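Local coordinates for protein glutamine cyclotransferase (Xanthomonas campestris, PDB 3MBR) that probably converts N-terminal glutamine of peptides to pyroglutamate, as a glutaminyl cyclase built as a five-bladed beta-propeller that binds a calcium ion, at residues Q7-V12 and Q189-D194; E156-E161 and D216-T221; I172-P177 and I231-L236. The protein carries 1 engineered substitution. All coordinates share one frame; numbering follows the deposited sequence.

Interaction 1 of 3, residues Q7-V12 and Q189-D194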
loop_
_atom_site.group_PDB
_atom_site.type_symbol
_atom_site.label_atom_id
_atom_site.label_comp_id
_atom_site.label_asym_id
_atom_site.label_seq_id
_atom_site.Cartn_x
_atom_site.Cartn_y
_atom_site.Cartn_z
ATOM N N GLN A 7 -10.515 6.718 15.021
ATOM C CA GLN A 7 -9.914 5.728 15.865
ATOM C C GLN A 7 -8.528 6.217 16.243
ATOM O O GLN A 7 -7.740 6.644 15.411
ATOM C CB GLN A 7 -9.877 4.376 15.146
ATOM C CG GLN A 7 -9.144 3.265 15.872
ATOM C CD GLN A 7 -9.327 1.971 15.213
ATOM O OE1 GLN A 7 -9.488 1.936 13.952
ATOM N NE2 GLN A 7 -9.241 0.885 15.957
ATOM N N GLY A 8 -8.177 6.095 17.524
ATOM C CA GLY A 8 -6.843 6.452 17.949
ATOM C C GLY A 8 -5.737 5.468 17.621
ATOM O O GLY A 8 -5.985 4.362 17.232
ATOM N N TYR A 9 -4.532 5.872 17.883
ATOM C CA TYR A 9 -3.399 4.985 17.693
ATOM C C TYR A 9 -2.279 5.436 18.566
ATOM O O TYR A 9 -2.314 6.584 19.071
ATOM C CB TYR A 9 -2.931 4.970 16.205
ATOM C CG TYR A 9 -2.244 6.251 15.793
ATOM C CD1 TYR A 9 -0.860 6.356 15.793
ATOM C CD2 TYR A 9 -3.016 7.406 15.516
ATOM C CE1 TYR A 9 -0.200 7.570 15.477
ATOM C CE2 TYR A 9 -2.408 8.621 15.166
ATOM C CZ TYR A 9 -1.001 8.728 15.178
ATOM O OH TYR A 9 -0.419 9.921 14.874
ATOM N N ARG A 10 -1.299 4.548 18.734
ATOM C CA ARG A 10 -0.055 4.921 19.349
ATOM C C ARG A 10 1.115 4.454 18.536
ATOM O O ARG A 10 1.033 3.446 17.887
ATOM C CB ARG A 10 0.076 4.453 20.768
ATOM C CG ARG A 10 0.177 3.088 21.019
ATOM C CD ARG A 10 0.358 2.811 22.602
ATOM N NE ARG A 10 0.367 1.368 22.695
ATOM C CZ ARG A 10 1.449 0.578 22.628
ATOM N NH1 ARG A 10 2.686 1.092 22.573
ATOM N NH2 ARG A 10 1.280 -0.768 22.608
ATOM N N VAL A 11 2.193 5.218 18.581
ATOM C CA VAL A 11 3.446 4.831 17.945
ATOM C C VAL A 11 4.138 3.870 18.900
ATOM O O VAL A 11 4.484 4.241 20.036
ATOM C CB VAL A 11 4.325 6.026 17.604
ATOM C CG1 VAL A 11 5.660 5.634 17.109
ATOM C CG2 VAL A 11 3.626 6.960 16.577
ATOM N N VAL A 12 4.339 2.643 18.454
ATOM C CA VAL A 12 5.080 1.645 19.207
ATOM C C VAL A 12 6.598 1.920 19.077
ATOM O O VAL A 12 7.350 1.892 20.080
ATOM C CB VAL A 12 4.741 0.193 18.678
ATOM C CG1 VAL A 12 5.590 -0.882 19.338
ATOM C CG2 VAL A 12 3.270 -0.120 18.734
ATOM N N GLN A 189 -1.986 12.484 10.646
ATOM C CA GLN A 189 -1.330 13.789 10.278
ATOM C C GLN A 189 -0.060 14.019 11.124
ATOM O O GLN A 189 0.923 14.708 10.651
ATOM C CB GLN A 189 -2.311 14.957 10.488
ATOM C CG GLN A 189 -2.910 15.039 11.936
ATOM C CD GLN A 189 -3.921 16.181 12.183
ATOM O OE1 GLN A 189 -4.148 17.033 11.320
ATOM N NE2 GLN A 189 -4.543 16.181 13.374
ATOM N N ALA A 190 -0.068 13.590 12.392
ATOM C CA ALA A 190 1.113 13.738 13.259
ATOM C C ALA A 190 2.447 13.136 12.702
ATOM O O ALA A 190 3.545 13.659 12.984
ATOM C CB ALA A 190 0.838 13.238 14.756
ATOM N N LEU A 191 2.333 12.151 11.821
ATOM C CA LEU A 191 3.490 11.458 11.274
ATOM C C LEU A 191 3.935 11.986 9.935
ATOM O O LEU A 191 4.999 11.604 9.451
ATOM C CB LEU A 191 3.096 9.983 11.077
ATOM C CG LEU A 191 2.557 9.232 12.339
ATOM C CD1 LEU A 191 2.386 7.764 12.036
ATOM C CD2 LEU A 191 3.449 9.401 13.572
ATOM N N VAL A 192 3.105 12.746 9.269
ATOM C CA VAL A 192 3.400 13.232 7.930
ATOM C C VAL A 192 4.487 14.351 8.114
ATOM O O VAL A 192 4.354 15.256 9.010
ATOM C CB VAL A 192 2.079 13.577 7.152
ATOM C CG1 VAL A 192 2.372 14.103 5.691
ATOM C CG2 VAL A 192 1.178 12.359 7.061
ATOM N N PRO A 193 5.621 14.244 7.389
ATOM C CA PRO A 193 6.758 15.162 7.632
ATOM C C PRO A 193 6.379 16.604 7.543
ATOM O O PRO A 193 6.911 17.426 8.329
ATOM C CB PRO A 193 7.718 14.833 6.497
ATOM C CG PRO A 193 7.545 13.371 6.351
ATOM C CD PRO A 193 6.051 13.114 6.524
ATOM N N ASP A 194 5.491 16.950 6.621
ATOM C CA ASP A 194 4.950 18.306 6.737
ATOM C C ASP A 194 3.595 18.526 6.103
ATOM O O ASP A 194 3.475 18.990 4.968
ATOM C CB ASP A 194 5.998 19.396 6.426
ATOM C CG ASP A 194 5.941 19.909 5.008
ATOM O OD1 ASP A 194 5.808 19.107 4.035
ATOM O OD2 ASP A 194 6.072 21.138 4.891
HETATM O O HOH W 1 -1.878 11.880 13.894
#

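Interaction 2 of 3, residues E156-E161 and D216-T221. With CA (calcium ion), chain B.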
loop_
_atom_site.group_PDB
_atom_site.type_symbol
_atom_site.label_atom_id
_atom_site.label_comp_id
_atom_site.label_asym_id
_atom_site.label_seq_id
_atom_site.Cartn_x
_atom_site.Cartn_y
_atom_site.Cartn_z
ATOM N N GLU A 156 -3.860 -2.136 2.420
ATOM C CA GLU A 156 -3.279 -3.247 3.150
ATOM C C GLU A 156 -4.445 -4.014 3.779
ATOM O O GLU A 156 -5.315 -3.399 4.439
ATOM C CB GLU A 156 -2.348 -2.733 4.241
ATOM C CG GLU A 156 -1.586 -3.877 4.957
ATOM C CD GLU A 156 -0.645 -4.650 4.058
ATOM O OE1 GLU A 156 -0.068 -5.620 4.609
ATOM O OE2 GLU A 156 -0.395 -4.273 2.884
ATOM N N TRP A 157 -4.448 -5.324 3.672
ATOM C CA TRP A 157 -5.444 -6.162 4.297
ATOM C C TRP A 157 -5.074 -6.442 5.716
ATOM O O TRP A 157 -3.945 -6.926 5.962
ATOM C CB TRP A 157 -5.561 -7.506 3.555
ATOM C CG TRP A 157 -6.775 -8.263 3.956
ATOM C CD1 TRP A 157 -6.858 -9.218 4.921
ATOM C CD2 TRP A 157 -8.071 -8.092 3.420
ATOM N NE1 TRP A 157 -8.181 -9.703 5.007
ATOM C CE2 TRP A 157 -8.935 -9.017 4.100
ATOM C CE3 TRP A 157 -8.600 -7.282 2.423
ATOM C CZ2 TRP A 157 -10.280 -9.180 3.756
ATOM C CZ3 TRP A 157 -9.999 -7.445 2.096
ATOM C CH2 TRP A 157 -10.779 -8.375 2.777
ATOM N N VAL A 158 -5.956 -6.155 6.683
ATOM C CA VAL A 158 -5.597 -6.339 8.132
ATOM C C VAL A 158 -6.802 -6.939 8.811
ATOM O O VAL A 158 -7.838 -6.299 8.926
ATOM C CB VAL A 158 -5.283 -4.973 8.753
ATOM C CG1 VAL A 158 -4.901 -5.151 10.236
ATOM C CG2 VAL A 158 -4.127 -4.260 8.042
ATOM N N ASN A 159 -6.647 -8.177 9.259
ATOM C CA ASN A 159 -7.730 -8.840 10.089
ATOM C C ASN A 159 -9.130 -8.700 9.486
ATOM O O ASN A 159 -10.082 -8.275 10.165
ATOM C CB ASN A 159 -7.751 -8.228 11.492
ATOM C CG ASN A 159 -6.440 -8.440 12.260
ATOM O OD1 ASN A 159 -6.015 -7.547 13.021
ATOM N ND2 ASN A 159 -5.754 -9.565 12.014
ATOM N N GLY A 160 -9.279 -9.030 8.225
ATOM C CA GLY A 160 -10.566 -9.083 7.608
ATOM C C GLY A 160 -11.090 -7.790 7.131
ATOM O O GLY A 160 -12.256 -7.732 6.725
ATOM N N GLU A 161 -10.269 -6.737 7.214
ATOM C CA GLU A 161 -10.706 -5.424 6.767
ATOM C C GLU A 161 -9.678 -4.894 5.795
ATOM O O GLU A 161 -8.515 -5.333 5.790
ATOM C CB GLU A 161 -10.786 -4.448 7.940
ATOM C CG GLU A 161 -11.970 -4.809 8.816
ATOM C CD GLU A 161 -12.139 -3.933 10.028
ATOM O OE1 GLU A 161 -13.250 -3.521 10.292
ATOM O OE2 GLU A 161 -11.158 -3.685 10.732
ATOM N N ASP A 216 1.106 -9.344 14.578
ATOM C CA ASP A 216 0.119 -8.268 14.649
ATOM C C ASP A 216 0.812 -6.927 14.743
ATOM O O ASP A 216 0.523 -6.163 15.663
ATOM C CB ASP A 216 -0.829 -8.518 15.863
ATOM C CG ASP A 216 -2.019 -7.518 15.929
ATOM O OD1 ASP A 216 -2.370 -6.836 14.925
ATOM O OD2 ASP A 216 -2.592 -7.454 17.039
ATOM N N ARG A 217 1.689 -6.642 13.789
ATOM C CA ARG A 217 2.364 -5.327 13.757
ATOM C C ARG A 217 1.947 -4.594 12.494
ATOM O O ARG A 217 2.110 -5.153 11.377
ATOM C CB ARG A 217 3.896 -5.501 13.777
ATOM C CG ARG A 217 4.404 -6.298 15.001
ATOM C CD ARG A 217 5.906 -6.273 15.094
ATOM N NE ARG A 217 6.512 -6.981 13.985
ATOM C CZ ARG A 217 7.818 -6.958 13.706
ATOM N NH1 ARG A 217 8.679 -6.287 14.530
ATOM N NH2 ARG A 217 8.273 -7.641 12.685
ATOM N N LEU A 218 1.594 -3.330 12.639
ATOM C CA LEU A 218 1.176 -2.489 11.528
ATOM C C LEU A 218 2.249 -1.438 11.303
ATOM O O LEU A 218 2.597 -0.714 12.260
ATOM C CB LEU A 218 -0.171 -1.858 11.872
ATOM C CG LEU A 218 -0.753 -1.021 10.723
ATOM C CD1 LEU A 218 -0.977 -1.830 9.495
ATOM C CD2 LEU A 218 -2.093 -0.388 11.216
ATOM N N PHE A 219 2.790 -1.307 10.071
ATOM C CA PHE A 219 3.835 -0.338 9.790
ATOM C C PHE A 219 3.350 0.670 8.734
ATOM O O PHE A 219 2.665 0.297 7.772
ATOM C CB PHE A 219 5.031 -1.084 9.166
ATOM C CG PHE A 219 5.612 -2.149 10.083
ATOM C CD1 PHE A 219 6.338 -1.815 11.233
ATOM C CD2 PHE A 219 5.416 -3.482 9.773
ATOM C CE1 PHE A 219 6.887 -2.825 12.025
ATOM C CE2 PHE A 219 5.940 -4.456 10.568
ATOM C CZ PHE A 219 6.662 -4.134 11.692
ATOM N N VAL A 220 3.782 1.924 8.880
ATOM C CA VAL A 220 3.475 2.923 7.889
ATOM C C VAL A 220 4.722 3.749 7.524
ATOM O O VAL A 220 5.552 4.054 8.421
ATOM C CB VAL A 220 2.324 3.889 8.324
ATOM C CG1 VAL A 220 1.057 3.129 8.582
ATOM C CG2 VAL A 220 2.645 4.655 9.555
ATOM N N THR A 221 4.867 4.112 6.273
ATOM C CA THR A 221 5.894 5.070 5.895
ATOM C C THR A 221 5.448 5.789 4.633
ATOM O O THR A 221 4.296 5.627 4.192
ATOM C CB THR A 221 7.271 4.406 5.698
ATOM O OG1 THR A 221 8.291 5.436 5.671
ATOM C CG2 THR A 221 7.403 3.526 4.466
HETATM CA CA CA B . 0.489 -2.383 1.623
HETATM O O HOH W 2 0.426 -3.765 -0.368
#

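Interaction 3 of 3, residues I172-P177 and I231-L236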
loop_
_atom_site.group_PDB
_atom_site.type_symbol
_atom_site.label_atom_id
_atom_site.label_comp_id
_atom_site.label_asym_id
_atom_site.label_seq_id
_atom_site.Cartn_x
_atom_site.Cartn_y
_atom_site.Cartn_z
ATOM N N ILE A 172 -6.097 7.158 7.121
ATOM C CA ILE A 172 -6.351 5.792 6.594
ATOM C C ILE A 172 -7.787 5.469 6.892
ATOM O O ILE A 172 -8.317 5.782 8.017
ATOM C CB ILE A 172 -5.394 4.848 7.303
ATOM C CG1 ILE A 172 -3.917 5.227 6.862
ATOM C CG2 ILE A 172 -5.770 3.365 7.012
ATOM C CD1 ILE A 172 -2.894 4.373 7.573
ATOM N N ALA A 173 -8.507 4.933 5.923
ATOM C CA ALA A 173 -9.850 4.422 6.105
ATOM C C ALA A 173 -9.781 2.944 6.456
ATOM O O ALA A 173 -9.089 2.185 5.749
ATOM C CB ALA A 173 -10.581 4.574 4.792
ATOM N N ARG A 174 -10.478 2.481 7.517
ATOM C CA ARG A 174 -10.670 1.025 7.746
ATOM C C ARG A 174 -12.002 0.710 7.105
ATOM O O ARG A 174 -13.036 1.299 7.508
ATOM C CB ARG A 174 -10.754 0.736 9.238
ATOM C CG ARG A 174 -9.541 0.761 9.858
ATOM C CD ARG A 174 -9.687 0.509 11.404
ATOM N NE ARG A 174 -10.632 -0.548 11.713
ATOM C CZ ARG A 174 -11.633 -0.618 12.634
ATOM N NH1 ARG A 174 -12.390 -1.705 12.626
ATOM N NH2 ARG A 174 -11.925 0.274 13.615
ATOM N N ILE A 175 -11.978 -0.172 6.123
ATOM C CA ILE A 175 -13.145 -0.533 5.283
ATOM C C ILE A 175 -13.653 -1.936 5.563
ATOM O O ILE A 175 -12.876 -2.887 5.556
ATOM C CB ILE A 175 -12.789 -0.393 3.769
ATOM C CG1 ILE A 175 -12.363 1.074 3.467
ATOM C CG2 ILE A 175 -13.936 -0.811 2.783
ATOM C CD1 ILE A 175 -11.453 1.164 2.258
ATOM N N ASP A 176 -14.966 -2.039 5.753
ATOM C CA ASP A 176 -15.631 -3.357 5.878
ATOM C C ASP A 176 -15.742 -3.894 4.460
ATOM O O ASP A 176 -16.419 -3.331 3.623
ATOM C CB ASP A 176 -17.037 -3.157 6.491
ATOM C CG ASP A 176 -17.832 -4.420 6.562
ATOM O OD1 ASP A 176 -17.439 -5.405 5.939
ATOM O OD2 ASP A 176 -18.902 -4.401 7.203
ATOM N N PRO A 177 -15.012 -4.986 4.112
ATOM C CA PRO A 177 -15.058 -5.340 2.684
ATOM C C PRO A 177 -16.393 -5.924 2.201
ATOM O O PRO A 177 -16.683 -5.882 0.991
ATOM C CB PRO A 177 -13.980 -6.442 2.554
ATOM C CG PRO A 177 -13.809 -6.989 3.910
ATOM C CD PRO A 177 -14.155 -5.863 4.905
ATOM N N ILE A 231 2.732 1.140 14.444
ATOM C CA ILE A 231 1.625 1.785 15.180
ATOM C C ILE A 231 0.621 0.706 15.662
ATOM O O ILE A 231 0.445 -0.307 15.002
ATOM C CB ILE A 231 0.941 2.825 14.318
ATOM C CG1 ILE A 231 0.267 2.227 13.125
ATOM C CG2 ILE A 231 1.870 3.981 13.896
ATOM C CD1 ILE A 231 -0.634 3.252 12.389
ATOM N N ARG A 232 0.041 0.975 16.826
ATOM C CA ARG A 232 -0.966 0.075 17.343
ATOM C C ARG A 232 -2.308 0.844 17.385
ATOM O O ARG A 232 -2.354 1.928 17.959
ATOM C CB ARG A 232 -0.544 -0.417 18.741
ATOM C CG ARG A 232 -1.398 -1.650 19.265
ATOM C CD ARG A 232 -0.663 -2.931 18.773
ATOM N NE ARG A 232 0.615 -3.185 19.468
ATOM C CZ ARG A 232 1.875 -3.399 18.941
ATOM N NH1 ARG A 232 2.272 -3.428 17.536
ATOM N NH2 ARG A 232 2.758 -3.614 19.967
ATOM N N LEU A 233 -3.361 0.354 16.739
ATOM C CA LEU A 233 -4.660 1.033 16.736
ATOM C C LEU A 233 -5.368 0.851 18.079
ATOM O O LEU A 233 -5.306 -0.245 18.681
ATOM C CB LEU A 233 -5.564 0.478 15.664
ATOM C CG LEU A 233 -4.943 0.583 14.227
ATOM C CD1 LEU A 233 -6.004 0.213 13.200
ATOM C CD2 LEU A 233 -4.401 2.029 13.948
ATOM N N THR A 234 -5.999 1.911 18.590
ATOM C CA THR A 234 -6.752 1.811 19.858
ATOM C C THR A 234 -8.133 1.278 19.575
ATOM O O THR A 234 -8.791 1.800 18.736
ATOM C CB THR A 234 -6.870 3.239 20.428
ATOM O OG1 THR A 234 -5.534 3.723 20.611
ATOM C CG2 THR A 234 -7.687 3.294 21.773
ATOM N N PRO A 235 -8.611 0.251 20.312
ATOM C CA PRO A 235 -9.960 -0.300 20.021
ATOM C C PRO A 235 -10.996 0.838 20.069
ATOM O O PRO A 235 -10.895 1.709 20.949
ATOM C CB PRO A 235 -10.176 -1.290 21.198
ATOM C CG PRO A 235 -8.707 -1.766 21.487
ATOM C CD PRO A 235 -7.907 -0.530 21.361
ATOM N N LEU A 236 -11.986 0.826 19.170
ATOM C CA LEU A 236 -13.047 1.817 19.224
ATOM C C LEU A 236 -14.108 1.295 20.161
ATOM O O LEU A 236 -14.319 0.088 20.179
ATOM C CB LEU A 236 -13.719 1.820 17.889
ATOM C CG LEU A 236 -13.856 3.097 17.107
ATOM C CD1 LEU A 236 -12.865 4.104 17.339
ATOM C CD2 LEU A 236 -13.857 2.577 15.763
#

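Interaction 1 of 3, residues Q7-V12 and Q189-D194
The phenol of Y9 reaches out from segment 7-12 to the short turn at A190 and L191, and its oxygen does most of the touching. Y9 OH lies 3.5 Å from the A190 CB methyl and 4.0 Å from L191 CG, so the hydroxyl sits against the A190 methyl and the branch point of L191. With chi1 at 72°, Y9 CG sits between its own backbone N and carbonyl carbon, which sends the ring out from the strand toward the turn. Y9 and L191 run past each other in opposite senses, and L191 CD1 meets the ring obliquely, 4.3 Å from Y9 CE1. The other methyl of the same leucine turns to V11, where L191 CD2 is 3.9 Å from V11 CG2. A five-bladed beta-propeller needs its ring closed. Here strand 9-16, from the start of the chain, is the outermost strand of a blade whose other three strands come from the end, the Velcro closure of propellers. The turn at 189-194 follows the outermost strand of the adjacent blade, and V192 N bonds back to Q189 O at 3.2 Å. The polar link between the segments is indirect: a water lies in the ring plane 2.6 Å from Y9 OH, and it accepts a bond from A190 N at 2.9 Å. Y9 also packs on L188, while V11 leans on Y229 of the neighbouring strand in its own blade.

Interaction 2 of 3, residues E156-E161 and D216-T221
V158 and L218 supply the apolar part of this contact, meeting methyl to methyl with V158 CG2 4.2 Å from L218 CD1. Both side chains also touch L163, while F211 and I209 of the inner strand 206-212 flank V158 and L218 respectively. The polar part lies further out, where N159 and D216 cross at about a right angle, their amide and carboxylate planes 65° apart. N159 OD1 and D216 OD1 are 4.2 Å from each other. Each sits at a turn: V158 to E161 forms a type I' beta turn that closes a hairpin, and D216 with R217 forms a G1 beta bulge facing D212. E156 does not touch 216-221. Bent at chi2 (64°), it puts OE2 2.4 Å from the calcium ion, which also binds a water, the backbone oxygens of L26, L155 and I209, and E154 OE1. The direct contact is therefore slight, a methyl pair and two oxygens that do not bond; the blades are also bridged by the calcium, and E156 contributes by giving one oxygen to the metal and the other, OE1, to the backbone N-H of F211, in the strand next to 217-222.

Interaction 3 of 3, residues I172-P177 and I231-L236
R174 leaves its strand with CG anti to the carbonyl carbon (chi1 -77°), runs extended through chi2, then bends at chi3 (42°), so that its CD methylene and its guanidinium each find a different leucine. The L233 side chain likewise has CG anti to its carbonyl carbon, which carries CD1 out toward the arginine. The two chains slide past each other in opposite directions, and R174 CD comes within 4.1 Å of L233 CD1. Past the bend, the guanidinium meets L236 at its rim: L236 CD2 approaches R174 NH2 to 3.7 Å from close to the guanidinium plane. L236 comes from the opposite direction to the arginine. Adjacent blades of the propeller face each other here through their third strands counted from the central channel, 171-175 in one and 227-233 in the other, with the tail after 233 bringing L236 to the edge of the guanidinium. R174 packs through its CD methylene while its head is bonded. R174 NH1 forms a salt bridge to E161 OE2, from the neighbouring strand of its own blade. R174 NH2 donates to Q7 OE1, and the amide nitrogen of Q7 in turn binds T234 O, so one glutamine links the arginine to the leucine-bearing segment. These polar grips hold the guanidinium in place while its edge stays against an aliphatic methyl. Within its own blade, R174 also packs on V183, A184 and I186 of strand 182-187, and L233 shares I186 with it.

All three interactions hold together the same pair of neighbouring blades, the one closed by strand 9-16 and the one running from 152 to 187, but at different depths. Interaction 2 lies nearest the chain's centre, beside the calcium ion. None is wholly core: interactions 1 and 2 are partly buried, and interaction 3 is a surface contact. Chemistry follows position: a metal site near the axis, methyl packing and a water bridge at interaction 1, and at interaction 3 leucine packing against an arginine whose head is held by E161 of interaction 2 and Q7 of interaction 1. Backbone pairing connects them, since G8 O accepts from T234 N, and L218 O from I231 N.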